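Local coordinates for bifunctional GH43-CE protein (Bacteroides eggerthii, PDB 6MLY) that probably hydrolyses xylan-type polysaccharides, pairing a family 43 glycoside hydrolase, likely a beta-xylosidase, with a carbohydrate esterase module, at residues D318-L328 / W343-L352; V569-F579 / L778-A789. All coordinates share one frame; numbering follows the deposited sequence.

Contact 1. Residues D318-L328 / W343-L352; sequences DFNRKKGERAL and WSLSARKGYL
Phe319 meets Leu352 through one torsion on each side: the Phe319 ring leaves its backbone with CG beside the backbone N (chi1 -69°), while Leu352, whose backbone sets CB over that ring, carries CG anti to its own N (chi1 161°) and, with a bend at chi2, brings CD2 to the ring's far end. Leu352 CB sits over the ring centre, 3.6 Å from the centroid and only 7° off the normal, a CH-pi contact, and Leu352 CD2 lies 3.6 Å from Phe319 CZ. Leu345 crosses Phe319 at about a right angle, its CD2 3.8 Å from Phe319 CD1; its other methyl, CD1, turns to the Ala327 carbonyl and lies near the Arg321 guanidinium. A second CH-pi pair forms where Leu328 CD1 comes over the six-membered ring of Trp343, 3.8 Å from its centroid, with Ala327 CB at the edge of the same ring.

These contacts belong to the concanavalin A-like beta-sandwich domain: the irregular loop 318-328 lies against the short strand 343-344, an edge strand of a seven-stranded antiparallel sheet, and against the turn leading into its neighbour, strand 352-355. No hydrogen bond joins the segments. Instead Arg321 shapes its own loop: NE and NH2 grip Ala327 O side-on from one face of the carbonyl, both at 2.8 Å, while NH1 bonds Asn320 O and forms a salt bridge with Asp317. At the type II turn from Arg348 to Tyr351, Gly350 CA makes a CA-H...O contact with Phe319 O at 3.3 Å; with its positive phi, a CB on Gly350 would jam against the carbonyl O of Lys349.

Contact 2. Residues V569-F579 / L778-A789; sequences VFGKSLLDKGF and LKKMIDFFAREA
Lys577 lies along Ile782 where helices 569-577 and 778-789 pack in the alpha/beta-hydrolase fold of the esterase module, their axes 9.9 Å apart and crossing at -45°. Followed outward, Lys577 CB, CG and CD all border Ile782 CG2, CG nearest at 3.3 Å; CE then reaches Ala786 CB, and NZ stops 4.0 Å from Asp783 OD1, beyond a salt bridge. On its other branch, Ile782 CD1 packs against Leu574 CD2 at 3.6 Å. Farther toward the N-terminal ends, the extended Met781 chain sets SD obliquely beside the Phe570 ring, a Met-aromatic contact, and the bend at chi3 (73°) brings CE to 3.6 Å from Phe570 CD1. A Schellman motif, with Gly578 as C-prime residue, ends helix 569-577 and delivers Phe579, whose ring also touches Val549 of strand 546-552. The ring turns its edge to Phe785 O, Ala786 N and Ala789 CB, and Phe579 CZ makes an apolar contact with Phe785 CB at 3.7 Å. Replacing Phe579 by an alanine would probably open a gap beside the last helix, leaving Phe785 CB and Ala789 CB without their aromatic partner. Phe579 CE2 lies 3.9 Å from Ala789 CB.

In the fold
From the N terminus, the chain first builds the family 43 glycosidase domain, then enters the concanavalin A-like domain, where contact 1 closes a short loop: 14 residues, including strand 333-335, separate 318-328 from 343-352. The remaining strands of that domain follow before the esterase module begins. Contact 2 spans 198 residues, joining helix 563-577 and the start of strand 579-584 to the C-terminal helix 775-789, the first helix packing on strand 546-552 and the last on strands 621-627, 671-675 and 727-733 of the same mixed sheet. The two contacts run in series, neither nested nor crossed, with centres 45 Å apart and nearest atoms about 26 Å apart. Contact 1 lies within the concanavalin A-like domain, contact 2 within the alpha/beta-hydrolase module.

Contact 1. Residues D318-L328 / W343-L352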
loop_
_atom_site.group_PDB
_atom_site.type_symbol
_atom_site.label_atom_id
_atom_site.label_comp_id
_atom_site.label_asym_id
_atom_site.label_seq_id
_atom_site.Cartn_x
_atom_site.Cartn_y
_atom_site.Cartn_z
ATOM N N ASP A 318 -4.383 -11.599 20.515
ATOM C CA ASP A 318 -3.287 -11.641 21.483
ATOM C C ASP A 318 -2.671 -13.049 21.516
ATOM O O ASP A 318 -1.673 -13.276 22.212
ATOM C CB ASP A 318 -3.764 -11.193 22.872
ATOM C CG ASP A 318 -4.839 -12.066 23.504
ATOM O OD1 ASP A 318 -5.366 -12.954 22.809
ATOM O OD2 ASP A 318 -5.145 -11.848 24.693
ATOM N N PHE A 319 -3.284 -13.983 20.775
ATOM C CA PHE A 319 -2.874 -15.390 20.665
ATOM C C PHE A 319 -2.876 -16.053 22.050
ATOM O O PHE A 319 -2.082 -16.959 22.321
ATOM C CB PHE A 319 -1.546 -15.504 19.911
ATOM C CG PHE A 319 -1.646 -15.151 18.448
ATOM C CD1 PHE A 319 -2.466 -15.878 17.599
ATOM C CD2 PHE A 319 -0.932 -14.089 17.916
ATOM C CE1 PHE A 319 -2.568 -15.551 16.255
ATOM C CE2 PHE A 319 -1.032 -13.765 16.571
ATOM C CZ PHE A 319 -1.847 -14.498 15.743
ATOM N N ASN A 320 -3.813 -15.604 22.896
ATOM C CA ASN A 320 -4.119 -16.189 24.194
ATOM C C ASN A 320 -5.481 -16.867 24.103
ATOM O O ASN A 320 -6.429 -16.264 23.603
ATOM C CB ASN A 320 -4.211 -15.146 25.311
ATOM C CG ASN A 320 -3.041 -15.160 26.266
ATOM O OD1 ASN A 320 -2.561 -16.221 26.663
ATOM N ND2 ASN A 320 -2.612 -13.978 26.667
ATOM N N ARG A 321 -5.558 -18.092 24.629
ATOM C CA ARG A 321 -6.734 -18.918 24.531
ATOM C C ARG A 321 -7.103 -19.421 25.931
ATOM O O ARG A 321 -6.248 -19.937 26.650
ATOM C CB ARG A 321 -6.475 -20.068 23.551
ATOM C CG ARG A 321 -6.134 -19.622 22.134
ATOM C CD ARG A 321 -7.219 -18.782 21.477
ATOM N NE ARG A 321 -6.919 -18.470 20.083
ATOM C CZ ARG A 321 -6.350 -17.345 19.649
ATOM N NH1 ARG A 321 -6.089 -16.357 20.490
ATOM N NH2 ARG A 321 -6.041 -17.215 18.372
ATOM N N LYS A 322 -8.379 -19.225 26.298
ATOM C CA LYS A 322 -9.010 -19.838 27.470
ATOM C C LYS A 322 -9.308 -21.312 27.151
ATOM O O LYS A 322 -9.027 -21.782 26.049
ATOM C CB LYS A 322 -10.293 -19.081 27.840
ATOM C CG LYS A 322 -11.465 -19.263 26.875
ATOM C CD LYS A 322 -12.779 -19.660 27.535
ATOM C CE LYS A 322 -13.823 -20.128 26.539
ATOM N NZ LYS A 322 -14.919 -20.888 27.189
ATOM N N LYS A 323 -9.908 -22.019 28.115
ATOM C CA LYS A 323 -10.230 -23.445 27.986
ATOM C C LYS A 323 -11.345 -23.652 26.951
ATOM O O LYS A 323 -12.454 -23.132 27.105
ATOM C CB LYS A 323 -10.652 -24.009 29.347
ATOM C CG LYS A 323 -10.818 -25.523 29.411
ATOM C CD LYS A 323 -9.563 -26.289 29.030
ATOM C CE LYS A 323 -9.124 -27.282 30.084
ATOM N NZ LYS A 323 -8.567 -26.604 31.278
ATOM N N GLY A 324 -11.034 -24.424 25.901
ATOM C CA GLY A 324 -11.998 -24.801 24.863
ATOM C C GLY A 324 -12.525 -23.601 24.095
ATOM O O GLY A 324 -13.728 -23.370 24.040
ATOM N N GLU A 325 -11.602 -22.841 23.501
ATOM C CA GLU A 325 -11.894 -21.669 22.680
ATOM C C GLU A 325 -11.433 -21.973 21.251
ATOM O O GLU A 325 -10.480 -22.718 21.062
ATOM C CB GLU A 325 -11.169 -20.451 23.261
ATOM C CG GLU A 325 -11.460 -19.138 22.554
ATOM C CD GLU A 325 -10.569 -17.983 22.989
ATOM O OE1 GLU A 325 -10.264 -17.891 24.198
ATOM O OE2 GLU A 325 -10.171 -17.180 22.115
ATOM N N ARG A 326 -12.115 -21.402 20.254
ATOM C CA ARG A 326 -11.647 -21.489 18.877
ATOM C C ARG A 326 -10.144 -21.172 18.847
ATOM O O ARG A 326 -9.711 -20.129 19.358
ATOM C CB ARG A 326 -12.424 -20.526 17.973
ATOM C CG ARG A 326 -13.561 -21.172 17.195
ATOM C CD ARG A 326 -13.761 -20.508 15.847
ATOM N NE ARG A 326 -12.604 -20.677 14.966
ATOM C CZ ARG A 326 -12.489 -21.615 14.024
ATOM N NH1 ARG A 326 -13.456 -22.498 13.842
ATOM N NH2 ARG A 326 -11.408 -21.663 13.263
ATOM N N ALA A 327 -9.353 -22.075 18.254
ATOM C CA ALA A 327 -7.907 -21.896 18.131
ATOM C C ALA A 327 -7.596 -20.640 17.304
ATOM O O ALA A 327 -6.697 -19.889 17.656
ATOM C CB ALA A 327 -7.274 -23.124 17.524
ATOM N N LEU A 328 -8.350 -20.425 16.219
ATOM C CA LEU A 328 -8.189 -19.265 15.344
ATOM C C LEU A 328 -9.542 -18.593 15.123
ATOM O O LEU A 328 -10.408 -19.146 14.447
ATOM C CB LEU A 328 -7.575 -19.710 14.012
ATOM C CG LEU A 328 -6.092 -20.079 14.059
ATOM C CD1 LEU A 328 -5.699 -20.915 12.850
ATOM C CD2 LEU A 328 -5.210 -18.837 14.155
ATOM N N TRP A 343 2.087 -25.173 12.400
ATOM C CA TRP A 343 1.739 -24.050 13.281
ATOM C C TRP A 343 1.222 -24.602 14.611
ATOM O O TRP A 343 0.845 -25.767 14.694
ATOM C CB TRP A 343 0.738 -23.087 12.627
ATOM C CG TRP A 343 -0.641 -23.632 12.401
ATOM C CD1 TRP A 343 -1.073 -24.339 11.317
ATOM C CD2 TRP A 343 -1.789 -23.475 13.256
ATOM N NE1 TRP A 343 -2.400 -24.649 11.446
ATOM C CE2 TRP A 343 -2.868 -24.140 12.628
ATOM C CE3 TRP A 343 -2.012 -22.854 14.492
ATOM C CZ2 TRP A 343 -4.145 -24.195 13.188
ATOM C CZ3 TRP A 343 -3.276 -22.911 15.045
ATOM C CH2 TRP A 343 -4.327 -23.574 14.402
ATOM N N SER A 344 1.236 -23.757 15.645
ATOM C CA SER A 344 0.831 -24.167 16.981
ATOM C C SER A 344 0.587 -22.942 17.869
ATOM O O SER A 344 1.145 -21.876 17.624
ATOM C CB SER A 344 1.859 -25.081 17.591
ATOM O OG SER A 344 1.475 -25.456 18.905
ATOM N N LEU A 345 -0.259 -23.123 18.890
ATOM C CA LEU A 345 -0.524 -22.107 19.914
ATOM C C LEU A 345 -0.192 -22.631 21.319
ATOM O O LEU A 345 -0.366 -21.898 22.284
ATOM C CB LEU A 345 -1.996 -21.689 19.845
ATOM C CG LEU A 345 -2.383 -20.818 18.653
ATOM C CD1 LEU A 345 -3.894 -20.688 18.552
ATOM C CD2 LEU A 345 -1.740 -19.443 18.744
ATOM N N SER A 346 0.266 -23.883 21.436
ATOM C CA SER A 346 0.647 -24.448 22.730
ATOM C C SER A 346 2.174 -24.607 22.827
ATOM O O SER A 346 2.692 -24.970 23.887
ATOM C CB SER A 346 -0.080 -25.746 22.994
ATOM O OG SER A 346 0.344 -26.767 22.106
ATOM N N ALA A 347 2.882 -24.313 21.727
ATOM C CA ALA A 347 4.342 -24.364 21.661
ATOM C C ALA A 347 4.932 -23.305 22.598
ATOM O O ALA A 347 5.859 -23.577 23.349
ATOM C CB ALA A 347 4.797 -24.158 20.237
ATOM N N ARG A 348 4.372 -22.095 22.527
ATOM C CA ARG A 348 4.665 -21.002 23.442
ATOM C C ARG A 348 3.331 -20.324 23.781
ATOM O O ARG A 348 2.645 -19.834 22.884
ATOM C CB ARG A 348 5.673 -20.049 22.790
ATOM C CG ARG A 348 6.430 -19.159 23.770
ATOM C CD ARG A 348 7.377 -18.178 23.096
ATOM N NE ARG A 348 7.945 -17.230 24.044
ATOM C CZ ARG A 348 8.819 -16.274 23.737
ATOM N NH1 ARG A 348 9.240 -16.116 22.493
ATOM N NH2 ARG A 348 9.266 -15.474 24.687
ATOM N N LYS A 349 2.944 -20.350 25.062
ATOM C CA LYS A 349 1.640 -19.832 25.498
ATOM C C LYS A 349 1.631 -18.303 25.357
ATOM O O LYS A 349 2.486 -17.626 25.914
ATOM C CB LYS A 349 1.331 -20.257 26.938
ATOM C CG LYS A 349 0.130 -19.561 27.570
ATOM C CD LYS A 349 -0.794 -20.471 28.368
ATOM C CE LYS A 349 -2.257 -20.201 28.069
ATOM N NZ LYS A 349 -3.165 -21.118 28.801
ATOM N N GLY A 350 0.649 -17.789 24.609
ATOM C CA GLY A 350 0.501 -16.365 24.309
ATOM C C GLY A 350 1.043 -15.996 22.933
ATOM O O GLY A 350 0.899 -14.843 22.492
ATOM N N TYR A 351 1.655 -16.976 22.252
ATOM C CA TYR A 351 2.325 -16.782 20.969
ATOM C C TYR A 351 1.791 -17.783 19.931
ATOM O O TYR A 351 1.494 -18.948 20.248
ATOM C CB TYR A 351 3.839 -16.946 21.132
ATOM C CG TYR A 351 4.523 -15.912 21.997
ATOM C CD1 TYR A 351 4.411 -15.939 23.378
ATOM C CD2 TYR A 351 5.309 -14.916 21.439
ATOM C CE1 TYR A 351 5.039 -14.998 24.179
ATOM C CE2 TYR A 351 5.942 -13.967 22.224
ATOM C CZ TYR A 351 5.811 -14.008 23.601
ATOM O OH TYR A 351 6.444 -13.079 24.381
ATOM N N LEU A 352 1.663 -17.306 18.686
ATOM C CA LEU A 352 1.485 -18.139 17.492
ATOM C C LEU A 352 2.871 -18.486 16.942
ATOM O O LEU A 352 3.696 -17.583 16.751
ATOM C CB LEU A 352 0.670 -17.359 16.455
ATOM C CG LEU A 352 0.765 -17.867 15.015
ATOM C CD1 LEU A 352 0.041 -19.194 14.860
ATOM C CD2 LEU A 352 0.205 -16.844 14.043
#

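Contact 2. Residues V569-F579 / L778-A789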
loop_
_atom_site.group_PDB
_atom_site.type_symbol
_atom_site.label_atom_id
_atom_site.label_comp_id
_atom_site.label_asym_id
_atom_site.label_seq_id
_atom_site.Cartn_x
_atom_site.Cartn_y
_atom_site.Cartn_z
ATOM N N VAL A 569 19.519 8.329 3.644
ATOM C CA VAL A 569 20.761 9.024 4.016
ATOM C C VAL A 569 20.488 10.063 5.116
ATOM O O VAL A 569 21.207 10.096 6.117
ATOM C CB VAL A 569 21.417 9.690 2.790
ATOM C CG1 VAL A 569 22.686 10.438 3.170
ATOM C CG2 VAL A 569 21.700 8.686 1.682
ATOM N N PHE A 570 19.478 10.919 4.902
ATOM C CA PHE A 570 19.177 12.060 5.788
ATOM C C PHE A 570 17.972 11.757 6.691
ATOM O O PHE A 570 18.054 11.930 7.910
ATOM C CB PHE A 570 18.887 13.324 4.973
ATOM C CG PHE A 570 19.947 13.703 3.971
ATOM C CD1 PHE A 570 21.214 14.085 4.389
ATOM C CD2 PHE A 570 19.675 13.691 2.611
ATOM C CE1 PHE A 570 22.187 14.442 3.468
ATOM C CE2 PHE A 570 20.652 14.047 1.691
ATOM C CZ PHE A 570 21.907 14.419 2.120
ATOM N N GLY A 571 16.868 11.324 6.060
ATOM C CA GLY A 571 15.518 11.194 6.639
ATOM C C GLY A 571 15.482 11.060 8.154
ATOM O O GLY A 571 15.030 11.972 8.846
ATOM N N LYS A 572 15.933 9.908 8.663
ATOM C CA LYS A 572 15.772 9.533 10.077
ATOM C C LYS A 572 16.302 10.640 11.003
ATOM O O LYS A 572 15.644 11.004 11.981
ATOM C CB LYS A 572 16.481 8.205 10.360
ATOM N N SER A 573 17.489 11.173 10.688
ATOM C CA SER A 573 18.207 12.104 11.575
ATOM C C SER A 573 17.478 13.453 11.665
ATOM O O SER A 573 17.395 14.043 12.744
ATOM C CB SER A 573 19.637 12.275 11.135
ATOM O OG SER A 573 19.709 12.479 9.732
ATOM N N LEU A 574 16.958 13.932 10.530
ATOM C CA LEU A 574 16.162 15.162 10.491
ATOM C C LEU A 574 14.858 14.969 11.280
ATOM O O LEU A 574 14.431 15.877 11.996
ATOM C CB LEU A 574 15.861 15.531 9.035
ATOM C CG LEU A 574 16.947 16.318 8.308
ATOM C CD1 LEU A 574 16.707 16.307 6.808
ATOM C CD2 LEU A 574 17.017 17.747 8.825
ATOM N N LEU A 575 14.242 13.786 11.133
ATOM C CA LEU A 575 12.931 13.465 11.721
ATOM C C LEU A 575 13.001 13.448 13.255
ATOM O O LEU A 575 12.026 13.819 13.915
ATOM C CB LEU A 575 12.450 12.114 11.176
ATOM C CG LEU A 575 11.798 12.161 9.794
ATOM C CD1 LEU A 575 11.783 10.785 9.145
ATOM C CD2 LEU A 575 10.387 12.728 9.872
ATOM N N ASP A 576 14.140 13.015 13.813
ATOM C CA ASP A 576 14.334 12.926 15.268
ATOM C C ASP A 576 14.435 14.330 15.889
ATOM O O ASP A 576 14.083 14.516 17.057
ATOM C CB ASP A 576 15.576 12.101 15.616
ATOM C CG ASP A 576 15.492 10.632 15.228
ATOM O OD1 ASP A 576 14.478 9.991 15.567
ATOM O OD2 ASP A 576 16.448 10.138 14.598
ATOM N N LYS A 577 14.934 15.305 15.118
ATOM C CA LYS A 577 15.124 16.681 15.596
ATOM C C LYS A 577 13.784 17.431 15.637
ATOM O O LYS A 577 13.647 18.400 16.394
ATOM C CB LYS A 577 16.116 17.429 14.700
ATOM C CG LYS A 577 16.622 18.754 15.259
ATOM C CD LYS A 577 17.461 18.623 16.519
ATOM C CE LYS A 577 18.150 19.920 16.896
ATOM N NZ LYS A 577 18.883 19.812 18.179
ATOM N N GLY A 578 12.821 16.991 14.811
ATOM C CA GLY A 578 11.460 17.551 14.759
ATOM C C GLY A 578 11.121 18.216 13.430
ATOM O O GLY A 578 10.215 19.059 13.374
ATOM N N PHE A 579 11.826 17.827 12.359
ATOM C CA PHE A 579 11.652 18.418 11.030
ATOM C C PHE A 579 10.757 17.524 10.165
ATOM O O PHE A 579 10.939 16.304 10.115
ATOM C CB PHE A 579 12.996 18.604 10.325
ATOM C CG PHE A 579 13.771 19.825 10.752
ATOM C CD1 PHE A 579 14.937 19.706 11.498
ATOM C CD2 PHE A 579 13.340 21.095 10.397
ATOM C CE1 PHE A 579 15.646 20.832 11.884
ATOM C CE2 PHE A 579 14.054 22.219 10.779
ATOM C CZ PHE A 579 15.201 22.084 11.526
ATOM N N LEU A 778 26.804 14.691 9.793
ATOM C CA LEU A 778 25.342 14.586 9.815
ATOM C C LEU A 778 24.781 15.482 10.929
ATOM O O LEU A 778 23.898 16.294 10.682
ATOM C CB LEU A 778 24.945 13.117 10.018
ATOM C CG LEU A 778 23.526 12.733 9.596
ATOM C CD1 LEU A 778 23.389 12.720 8.078
ATOM C CD2 LEU A 778 23.147 11.375 10.169
ATOM N N LYS A 779 25.335 15.350 12.139
ATOM C CA LYS A 779 24.858 16.062 13.333
ATOM C C LYS A 779 24.952 17.584 13.137
ATOM O O LYS A 779 24.132 18.330 13.680
ATOM C CB LYS A 779 25.655 15.624 14.567
ATOM C CG LYS A 779 25.087 16.067 15.911
ATOM C CD LYS A 779 26.151 16.448 16.922
ATOM C CE LYS A 779 25.589 16.860 18.267
ATOM N NZ LYS A 779 24.840 18.138 18.193
ATOM N N LYS A 780 25.951 18.047 12.374
ATOM C CA LYS A 780 26.138 19.476 12.143
ATOM C C LYS A 780 25.056 20.006 11.198
ATOM O O LYS A 780 24.640 21.153 11.328
ATOM C CB LYS A 780 27.541 19.765 11.606
ATOM C CG LYS A 780 28.598 19.929 12.688
ATOM C CD LYS A 780 29.992 20.052 12.144
ATOM C CE LYS A 780 31.026 20.277 13.223
ATOM N NZ LYS A 780 32.365 20.498 12.631
ATOM N N MET A 781 24.615 19.167 10.256
ATOM C CA MET A 781 23.516 19.507 9.343
ATOM C C MET A 781 22.247 19.802 10.154
ATOM O O MET A 781 21.562 20.801 9.915
ATOM C CB MET A 781 23.231 18.360 8.368
ATOM C CG MET A 781 22.169 18.695 7.340
ATOM S SD MET A 781 21.836 17.324 6.220
ATOM C CE MET A 781 20.943 16.226 7.322
ATOM N N ILE A 782 21.959 18.916 11.114
ATOM C CA ILE A 782 20.771 18.985 11.961
ATOM C C ILE A 782 20.841 20.260 12.817
ATOM O O ILE A 782 19.896 21.050 12.836
ATOM C CB ILE A 782 20.644 17.711 12.825
ATOM C CG1 ILE A 782 20.638 16.429 11.984
ATOM C CG2 ILE A 782 19.421 17.784 13.729
ATOM C CD1 ILE A 782 19.643 16.432 10.847
ATOM N N ASP A 783 21.973 20.456 13.504
ATOM C CA ASP A 783 22.156 21.552 14.460
ATOM C C ASP A 783 22.031 22.911 13.758
ATOM O O ASP A 783 21.552 23.876 14.363
ATOM C CB ASP A 783 23.500 21.433 15.180
ATOM C CG ASP A 783 23.536 20.332 16.225
ATOM O OD1 ASP A 783 22.496 19.680 16.425
ATOM O OD2 ASP A 783 24.604 20.141 16.835
ATOM N N PHE A 784 22.470 22.973 12.493
ATOM C CA PHE A 784 22.407 24.189 11.675
ATOM C C PHE A 784 20.947 24.488 11.298
ATOM O O PHE A 784 20.454 25.593 11.548
ATOM C CB PHE A 784 23.318 24.059 10.450
ATOM C CG PHE A 784 23.108 25.113 9.392
ATOM C CD1 PHE A 784 23.147 26.461 9.713
ATOM C CD2 PHE A 784 22.876 24.758 8.073
ATOM C CE1 PHE A 784 22.941 27.428 8.741
ATOM C CE2 PHE A 784 22.675 25.724 7.102
ATOM C CZ PHE A 784 22.706 27.056 7.437
ATOM N N PHE A 785 20.257 23.500 10.713
ATOM C CA PHE A 785 18.848 23.664 10.324
ATOM C C PHE A 785 18.009 24.049 11.554
ATOM O O PHE A 785 17.104 24.884 11.446
ATOM C CB PHE A 785 18.323 22.409 9.618
ATOM C CG PHE A 785 18.761 22.251 8.181
ATOM C CD1 PHE A 785 18.665 23.304 7.280
ATOM C CD2 PHE A 785 19.249 21.038 7.715
ATOM C CE1 PHE A 785 19.062 23.152 5.960
ATOM C CE2 PHE A 785 19.644 20.887 6.393
ATOM C CZ PHE A 785 19.546 21.942 5.515
ATOM N N ALA A 786 18.342 23.463 12.713
ATOM C CA ALA A 786 17.675 23.725 14.001
ATOM C C ALA A 786 17.898 25.171 14.478
ATOM O O ALA A 786 16.983 25.781 15.026
ATOM C CB ALA A 786 18.163 22.738 15.033
ATOM N N ARG A 787 19.114 25.702 14.295
ATOM C CA ARG A 787 19.466 27.061 14.754
ATOM C C ARG A 787 18.710 28.114 13.932
ATOM O O ARG A 787 18.229 29.112 14.477
ATOM C CB ARG A 787 20.975 27.314 14.651
ATOM C CG ARG A 787 21.779 26.868 15.863
ATOM C CD ARG A 787 23.215 27.349 15.772
ATOM N NE ARG A 787 23.888 26.897 14.558
ATOM C CZ ARG A 787 24.676 25.826 14.478
ATOM N NH1 ARG A 787 24.846 25.038 15.526
ATOM N NH2 ARG A 787 25.299 25.549 13.345
ATOM N N GLU A 788 18.625 27.876 12.619
ATOM C CA GLU A 788 17.993 28.794 11.669
ATOM C C GLU A 788 16.460 28.693 11.771
ATOM O O GLU A 788 15.754 29.572 11.286
ATOM C CB GLU A 788 18.463 28.489 10.241
ATOM C CG GLU A 788 19.974 28.522 10.043
ATOM C CD GLU A 788 20.612 29.897 9.939
ATOM O OE1 GLU A 788 20.030 30.776 9.272
ATOM O OE2 GLU A 788 21.696 30.084 10.520
ATOM N N ALA A 789 15.951 27.621 12.394
ATOM C CA ALA A 789 14.514 27.359 12.489
ATOM C C ALA A 789 13.985 27.669 13.899
ATOM O O ALA A 789 12.993 28.390 14.039
ATOM C CB ALA A 789 14.239 25.926 12.106
#